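Local coordinates for YfkN protein (Bacillus subtilis subsp. subtilis, PDB 3GVE) that is a calcineurin-like phosphoesterase family protein that holds a manganese and a magnesium ion side by side in its metal centre, at residues H21-D26 and A36-A41. Sequence-based numbering, arbitrary orientation. Where two conformers were deposited one is given.
With MN (manganese (II) ion), chain C.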
loop_
_atom_site.group_PDB
_atom_site.type_symbol
_atom_site.label_atom_id
_atom_site.label_comp_id
_atom_site.label_asym_id
_atom_site.label_seq_id
_atom_site.Cartn_x
_atom_site.Cartn_y
_atom_site.Cartn_z
ATOM N N HIS A 21 4.074 -9.887 -0.821
ATOM C CA HIS A 21 4.049 -8.826 -1.824
ATOM C C HIS A 21 5.475 -8.389 -2.196
ATOM O O HIS A 21 5.790 -7.210 -2.275
ATOM C CB HIS A 21 3.172 -7.647 -1.349
ATOM C CG HIS A 21 1.704 -7.868 -1.563
ATOM N ND1 HIS A 21 1.142 -7.915 -2.815
ATOM C CD2 HIS A 21 0.692 -8.077 -0.688
ATOM C CE1 HIS A 21 -0.156 -8.130 -2.702
ATOM N NE2 HIS A 21 -0.457 -8.241 -1.424
ATOM N N ALA A 22 6.326 -9.387 -2.412
ATOM C CA ALA A 22 7.703 -9.196 -2.928
ATOM C C ALA A 22 8.643 -8.480 -1.963
ATOM O O ALA A 22 9.745 -8.107 -2.322
ATOM C CB ALA A 22 7.699 -8.493 -4.301
ATOM N N ASN A 23 8.198 -8.318 -0.728
ATOM C CA ASN A 23 9.049 -7.752 0.322
ATOM C C ASN A 23 9.998 -8.808 0.903
ATOM O O ASN A 23 9.739 -9.393 1.942
ATOM C CB ASN A 23 8.191 -7.098 1.422
ATOM C CG ASN A 23 7.343 -5.947 0.894
ATOM O OD1 ASN A 23 6.124 -6.012 0.868
ATOM N ND2 ASN A 23 7.987 -4.917 0.459
HETATM N N MSE A 24 11.100 -9.018 0.194
HETATM C CA MSE A 24 12.149 -9.967 0.580
HETATM C C MSE A 24 12.990 -9.381 1.705
HETATM O O MSE A 24 13.119 -9.963 2.758
HETATM C CB MSE A 24 13.034 -10.295 -0.624
HETATM C CG MSE A 24 12.266 -11.031 -1.738
HETATM SE SE MSE A 24 11.646 -12.804 -1.244
HETATM C CE MSE A 24 9.740 -12.348 -0.900
HETATM N N MSE A 25 13.561 -8.219 1.437
HETATM C CA MSE A 25 14.322 -7.487 2.435
HETATM C C MSE A 25 13.409 -6.655 3.331
HETATM O O MSE A 25 12.285 -6.345 2.973
HETATM C CB MSE A 25 15.336 -6.578 1.753
HETATM C CG MSE A 25 16.406 -7.326 0.983
HETATM SE SE MSE A 25 17.595 -8.381 2.140
HETATM C CE MSE A 25 18.836 -6.935 2.584
ATOM N N ASP A 26 13.923 -6.274 4.493
ATOM C CA ASP A 26 13.215 -5.337 5.356
ATOM C C ASP A 26 13.559 -3.922 4.862
ATOM O O ASP A 26 14.330 -3.186 5.481
ATOM C CB ASP A 26 13.542 -5.569 6.846
ATOM C CG ASP A 26 15.040 -5.569 7.164
ATOM O OD1 ASP A 26 15.864 -5.780 6.267
ATOM O OD2 ASP A 26 15.361 -5.400 8.349
ATOM N N ALA A 36 12.309 -1.729 10.003
ATOM C CA ALA A 36 12.286 -2.882 10.905
ATOM C C ALA A 36 10.917 -3.534 10.933
ATOM O O ALA A 36 10.700 -4.506 11.648
ATOM C CB ALA A 36 12.667 -2.463 12.293
ATOM N N ASP A 37 10.021 -2.977 10.141
ATOM C CA ASP A 37 8.574 -3.158 10.235
ATOM C C ASP A 37 8.073 -4.412 9.507
ATOM O O ASP A 37 7.040 -4.928 9.854
ATOM C CB ASP A 37 7.905 -1.893 9.646
ATOM C CG ASP A 37 6.392 -1.853 9.810
ATOM O OD1 ASP A 37 5.677 -1.629 8.796
ATOM O OD2 ASP A 37 5.913 -1.981 10.953
ATOM N N PHE A 38 8.793 -4.870 8.486
ATOM C CA PHE A 38 8.303 -5.942 7.619
ATOM C C PHE A 38 9.428 -6.632 6.866
ATOM O O PHE A 38 10.577 -6.254 6.999
ATOM C CB PHE A 38 7.248 -5.398 6.636
ATOM C CG PHE A 38 7.762 -4.346 5.659
ATOM C CD1 PHE A 38 8.463 -4.716 4.539
ATOM C CD2 PHE A 38 7.499 -3.003 5.847
ATOM C CE1 PHE A 38 8.913 -3.787 3.632
ATOM C CE2 PHE A 38 7.949 -2.076 4.944
ATOM C CZ PHE A 38 8.672 -2.467 3.839
ATOM N N GLY A 39 9.081 -7.639 6.072
ATOM C CA GLY A 39 10.023 -8.295 5.184
ATOM C C GLY A 39 10.321 -9.737 5.539
ATOM O O GLY A 39 10.492 -10.052 6.693
ATOM N N LEU A 40 10.361 -10.593 4.526
ATOM C CA LEU A 40 10.616 -12.015 4.713
ATOM C C LEU A 40 11.959 -12.283 5.399
ATOM O O LEU A 40 12.086 -13.239 6.110
ATOM C CB LEU A 40 10.509 -12.748 3.375
ATOM C CG LEU A 40 10.563 -14.284 3.411
ATOM C CD1 LEU A 40 9.567 -14.878 4.407
ATOM C CD2 LEU A 40 10.346 -14.823 2.003
ATOM N N ALA A 41 12.936 -11.407 5.197
ATOM C CA ALA A 41 14.206 -11.540 5.896
ATOM C C ALA A 41 14.025 -11.551 7.421
ATOM O O ALA A 41 14.782 -12.200 8.109
ATOM C CB ALA A 41 15.175 -10.443 5.472
HETATM MN MN MN C . -2.524 -8.830 -0.810
HETATM O O HOH W 1 -4.721 -8.956 -0.909
HETATM O O HOH W 2 -3.085 -7.064 -2.078
#
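The loop that carries the end of the first metal-binding motif of the calcineurin-like phosphoesterase fold accepts the start of helix 40-53 through two backbone carbonyls, those of Asn23 and Met24. Leu40 N donates to Asn23 O over 2.9 Å in a nearly straight bond (N-H...O 171°), and Ala41 N donates to Met24 O at 2.8 Å, more bent at hydrogen (146°). Two amides of the first helical turn, which have no acceptor within the helix, are thereby satisfied by the loop. Gly39 is the N-cap residue, and its CA makes a CA-H...O contact with Asn23 O at 3.4 Å. Its backbone angles would jam a CB against the carbonyl O of Phe38, and that CB would also collide with Met25 O and Asp26 CA, so the position calls for glycine.

In this family the sequence Asp-X-His after the first strand supplies metal ligands, and here Asp19 and His21 both bind manganese, the latter through NE2 at 2.2 Å; Asp64 and His251 are further protein ligands, and Gln67 O accepts a hydrogen bond from His21 ND1. The helix contact begins two residues downstream, so it joins the ligand-bearing loop to helix 40-53.

Beside the bonds, the Asn23 side chain lies obliquely against the Phe38 ring, its CB 3.9 Å from Phe38 CD1, with amide and ring planes 62° apart. Trp283 meets the same ring edge-to-face. On the apolar side, selenomethionine Met24 runs alongside Leu40, pointing the same way: its chain is bent at chi2 and again at chi3, the latter setting CE, which lies 3.9 Å from Leu40 CD2, and helix 91-98 touches both side chains. Asp26 CA makes a CA-H...O contact with Phe38 O, while its carboxylate forms salt bridges with Arg42 through OD2 and Arg320 through OD1.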